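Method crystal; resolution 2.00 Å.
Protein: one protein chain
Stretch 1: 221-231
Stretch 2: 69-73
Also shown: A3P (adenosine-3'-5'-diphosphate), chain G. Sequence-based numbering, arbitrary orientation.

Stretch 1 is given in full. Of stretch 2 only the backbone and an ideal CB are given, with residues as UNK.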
# COMPACT_ATOMS: atom_id res chain seq x y z
N LEU A 221 -8.62 2.57 12.95
CA LEU A 221 -8.03 3.86 13.28
C LEU A 221 -6.62 4.04 12.72
O LEU A 221 -5.88 4.93 13.14
CB LEU A 221 -8.05 4.08 14.80
CG LEU A 221 -9.47 4.36 15.29
CD1 LEU A 221 -9.52 4.47 16.81
CD2 LEU A 221 -9.98 5.64 14.64
N TYR A 222 -6.22 3.17 11.80
CA TYR A 222 -4.92 3.34 11.17
C TYR A 222 -5.16 3.70 9.71
O TYR A 222 -6.29 3.61 9.21
CB TYR A 222 -4.05 2.09 11.26
CG TYR A 222 -2.62 2.36 10.80
CD1 TYR A 222 -1.83 3.31 11.45
CD2 TYR A 222 -2.11 1.73 9.67
CE1 TYR A 222 -0.54 3.62 10.96
CE2 TYR A 222 -0.84 2.03 9.18
CZ TYR A 222 -0.06 2.98 9.83
OH TYR A 222 1.18 3.28 9.32
N THR A 223 -4.10 4.13 9.05
CA THR A 223 -4.14 4.56 7.66
C THR A 223 -4.92 3.67 6.69
O THR A 223 -4.65 2.48 6.54
CB THR A 223 -2.70 4.76 7.13
OG1 THR A 223 -1.96 5.57 8.06
CG2 THR A 223 -2.71 5.46 5.76
N LEU A 224 -5.90 4.29 6.04
CA LEU A 224 -6.78 3.68 5.06
C LEU A 224 -7.66 2.50 5.48
O LEU A 224 -8.20 1.80 4.63
CB LEU A 224 -5.99 3.35 3.78
CG LEU A 224 -5.57 4.63 3.03
CD1 LEU A 224 -4.75 4.28 1.82
CD2 LEU A 224 -6.81 5.42 2.60
N THR A 225 -7.80 2.29 6.79
CA THR A 225 -8.70 1.26 7.30
C THR A 225 -10.04 2.04 7.29
O THR A 225 -10.05 3.24 7.01
CB THR A 225 -8.35 0.85 8.75
OG1 THR A 225 -8.37 2.01 9.60
CG2 THR A 225 -6.97 0.19 8.81
N PRO A 226 -11.18 1.39 7.62
CA PRO A 226 -11.43 -0.00 8.03
C PRO A 226 -10.84 -1.01 7.05
O PRO A 226 -11.12 -0.95 5.86
CB PRO A 226 -12.96 -0.08 8.07
CG PRO A 226 -13.36 1.33 8.39
CD PRO A 226 -12.45 2.12 7.49
N TYR A 227 -10.04 -1.93 7.56
CA TYR A 227 -9.41 -2.93 6.72
C TYR A 227 -10.39 -3.76 5.88
O TYR A 227 -10.24 -3.87 4.66
CB TYR A 227 -8.57 -3.88 7.57
CG TYR A 227 -8.08 -5.06 6.77
CD1 TYR A 227 -6.98 -4.94 5.93
CD2 TYR A 227 -8.76 -6.28 6.80
CE1 TYR A 227 -6.56 -6.00 5.13
CE2 TYR A 227 -8.35 -7.36 6.00
CZ TYR A 227 -7.26 -7.21 5.17
OH TYR A 227 -6.88 -8.25 4.35
N PHE A 228 -11.40 -4.34 6.52
CA PHE A 228 -12.34 -5.15 5.76
C PHE A 228 -13.19 -4.42 4.73
O PHE A 228 -13.57 -5.01 3.72
CB PHE A 228 -13.21 -5.97 6.70
CG PHE A 228 -12.51 -7.16 7.26
CD1 PHE A 228 -12.03 -7.16 8.56
CD2 PHE A 228 -12.30 -8.29 6.46
CE1 PHE A 228 -11.36 -8.27 9.06
CE2 PHE A 228 -11.63 -9.39 6.95
CZ PHE A 228 -11.16 -9.39 8.26
N GLU A 229 -13.51 -3.16 4.98
CA GLU A 229 -14.30 -2.41 4.00
C GLU A 229 -13.44 -2.21 2.75
O GLU A 229 -13.95 -2.23 1.63
CB GLU A 229 -14.72 -1.05 4.56
CG GLU A 229 -15.69 -1.14 5.74
CD GLU A 229 -16.81 -2.14 5.48
OE1 GLU A 229 -17.39 -2.09 4.37
OE2 GLU A 229 -17.11 -2.96 6.38
N HIS A 230 -12.14 -2.05 2.96
CA HIS A 230 -11.20 -1.86 1.85
C HIS A 230 -11.18 -3.13 0.99
O HIS A 230 -11.34 -3.08 -0.23
CB HIS A 230 -9.80 -1.55 2.41
CG HIS A 230 -8.83 -1.02 1.40
ND1 HIS A 230 -8.46 -1.72 0.28
CD2 HIS A 230 -8.10 0.13 1.38
CE1 HIS A 230 -7.54 -1.04 -0.39
NE2 HIS A 230 -7.31 0.09 0.26
N VAL A 231 -10.99 -4.27 1.64
CA VAL A 231 -10.96 -5.55 0.95
C VAL A 231 -12.29 -5.90 0.30
O VAL A 231 -12.33 -6.33 -0.86
CB VAL A 231 -10.60 -6.70 1.90
CG1 VAL A 231 -10.64 -8.04 1.15
CG2 VAL A 231 -9.23 -6.47 2.52
N UNK A 69 -3.37 -2.27 -6.77
CA UNK A 69 -3.99 -1.73 -5.58
C UNK A 69 -4.00 -2.75 -4.46
O UNK A 69 -3.87 -3.95 -4.70
CB UNK A 69 -5.41 -1.26 -5.89
N UNK A 70 -4.17 -2.27 -3.24
CA UNK A 70 -4.17 -3.17 -2.09
C UNK A 70 -4.22 -2.38 -0.81
O UNK A 70 -4.03 -1.16 -0.82
CB UNK A 70 -2.94 -4.08 -2.10
N UNK A 71 -4.49 -3.07 0.29
CA UNK A 71 -4.40 -2.40 1.57
C UNK A 71 -2.88 -2.57 1.76
O UNK A 71 -2.34 -3.63 1.45
CB UNK A 71 -5.28 -2.99 2.68
N UNK A 72 -2.19 -1.55 2.26
CA UNK A 72 -0.74 -1.64 2.39
C UNK A 72 -0.15 -2.86 3.09
O UNK A 72 -0.75 -3.42 4.01
CB UNK A 72 -0.26 -0.40 3.14
N UNK A 73 1.03 -3.26 2.63
CA UNK A 73 1.79 -4.39 3.17
C UNK A 73 1.15 -5.73 2.85
O UNK A 73 1.32 -6.70 3.58
CB UNK A 73 1.94 -4.25 4.69
P1 A3P G . 6.53 -8.64 5.64
O1P A3P G . 6.57 -7.39 6.42
O2P A3P G . 7.88 -9.18 5.40
O3P A3P G . 5.70 -9.64 6.33
P2 A3P G . 3.73 -4.19 0.17
O4P A3P G . 4.62 -4.26 -1.01
O5P A3P G . 2.31 -4.16 -0.25
O6P A3P G . 4.07 -2.99 0.98
O5' A3P G . 3.96 -5.48 1.05
C5' A3P G . 5.22 -5.78 1.63
C4' A3P G . 5.24 -7.20 2.20
O4' A3P G . 5.59 -8.11 1.11
C3' A3P G . 6.32 -7.40 3.26
O3' A3P G . 5.84 -8.35 4.24
C2' A3P G . 7.49 -7.84 2.40
O2' A3P G . 8.64 -8.37 3.06
C1' A3P G . 6.79 -8.80 1.45
N9 A3P G . 7.58 -9.08 0.25
C8 A3P G . 8.22 -8.20 -0.61
N7 A3P G . 8.84 -8.76 -1.61
C5 A3P G . 8.60 -10.12 -1.42
C6 A3P G . 8.99 -11.30 -2.15
N6 A3P G . 9.73 -11.27 -3.26
N1 A3P G . 8.56 -12.54 -1.67
C2 A3P G . 7.80 -12.61 -0.53
N3 A3P G . 7.37 -11.57 0.24
C4 A3P G . 7.81 -10.34 -0.26

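Position 69 lies in a strand, with extended backbone angles (-124/161). Its CA-to-CB bond points sideways to stretch 1, and nothing of that stretch comes within 5.5 Å of the ideal CB, so many side chains would fit. The deposited residue is Ala69, whose methyl group makes no contact with stretch 1.

At position 70 the backbone is again extended and CA-to-CB points away from stretch 1. Many side chains would suit it. What faces the helix is the main chain: the carbonyl O of residue 70 lies 3.5 Å from His230 CE1. The residue is Ser70; its hydroxyl OG is turned from the helix and is hydrogen-bonded elsewhere in the structure.

Position 71 is the one whose CA-to-CB bond points toward stretch 1. The ideal CB sits 4.1 Å from Tyr227 CE1 and 4.2 Å from His230 ND1, at the mouth of a gap between the start of the helix and the turn formed by Tyr222 to Thr225. The near walls are aromatic, Leu224 adds an apolar surface, and the carbonyl groups of Thr223 and Leu224 offer acceptors deeper in. A long, flat side chain would suit the gap: Phe could use its walls, while Tyr, with a donor at its tip, could also reach a carbonyl. The residue is Tyr71. With chi1 near 180° (t), its ring extends into the gap, and its OH donates a hydrogen bond to Thr223 O at 2.7 Å. The edge of Tyr227 meets one face of the Tyr71 ring in an offset edge-to-face pair, with Tyr227 CD1 3.8 Å from Tyr71 CG. Tyr71 in turn directs its own edge toward the face of His230, the planes standing at 83°. Leu224 CB packs 4.2 Å from Tyr71 CE1.

At position 72 CA-to-CB points sideways, with no atom of stretch 1 near the ideal CB. A long side chain could nevertheless bend back to the Tyr222 ring, and a polar end could approach its hydroxyl; Gln, Glu or Met would be plausible. In Gln72, OE1 lies 3.9 Å from Tyr222 CE2, at the ring edge. A water bridges the two residues, donating to Gln72 OE1 (2.9 Å from the water O) and accepting from Tyr222 OH (2.6 Å).

Position 73 has a left-handed backbone (70/28) and is out of reach of stretch 1, but the nearby phosphate of A3P favours a basic residue. Arg73 places NH1 3.0 Å from A3P O6P in a weak hydrogen bond.

Stretch 2 (69-73) ASYQR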
# COMPACT_ATOMS: atom_id res chain seq x y z
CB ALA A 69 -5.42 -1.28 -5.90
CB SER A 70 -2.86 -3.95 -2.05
OG SER A 70 -1.80 -3.03 -1.83
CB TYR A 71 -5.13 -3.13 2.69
CG TYR A 71 -4.89 -2.41 3.98
CD1 TYR A 71 -5.62 -1.26 4.31
CD2 TYR A 71 -3.82 -2.76 4.80
CE1 TYR A 71 -5.27 -0.47 5.41
CE2 TYR A 71 -3.46 -1.98 5.89
CZ TYR A 71 -4.18 -0.83 6.18
OH TYR A 71 -3.76 -0.02 7.20
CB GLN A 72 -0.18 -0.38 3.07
CG GLN A 72 -0.69 -0.14 4.49
CD GLN A 72 0.23 0.79 5.28
OE1 GLN A 72 0.95 0.36 6.19
NE2 GLN A 72 0.23 2.07 4.91
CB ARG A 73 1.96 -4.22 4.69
CG ARG A 73 2.56 -2.87 5.08
CD ARG A 73 3.84 -2.56 4.30
NE ARG A 73 5.02 -3.30 4.79
CZ ARG A 73 6.17 -3.35 4.14
NH1 ARG A 73 6.30 -2.73 2.98
NH2 ARG A 73 7.22 -4.00 4.65
O HOH W 1 2.72 1.63 8.13
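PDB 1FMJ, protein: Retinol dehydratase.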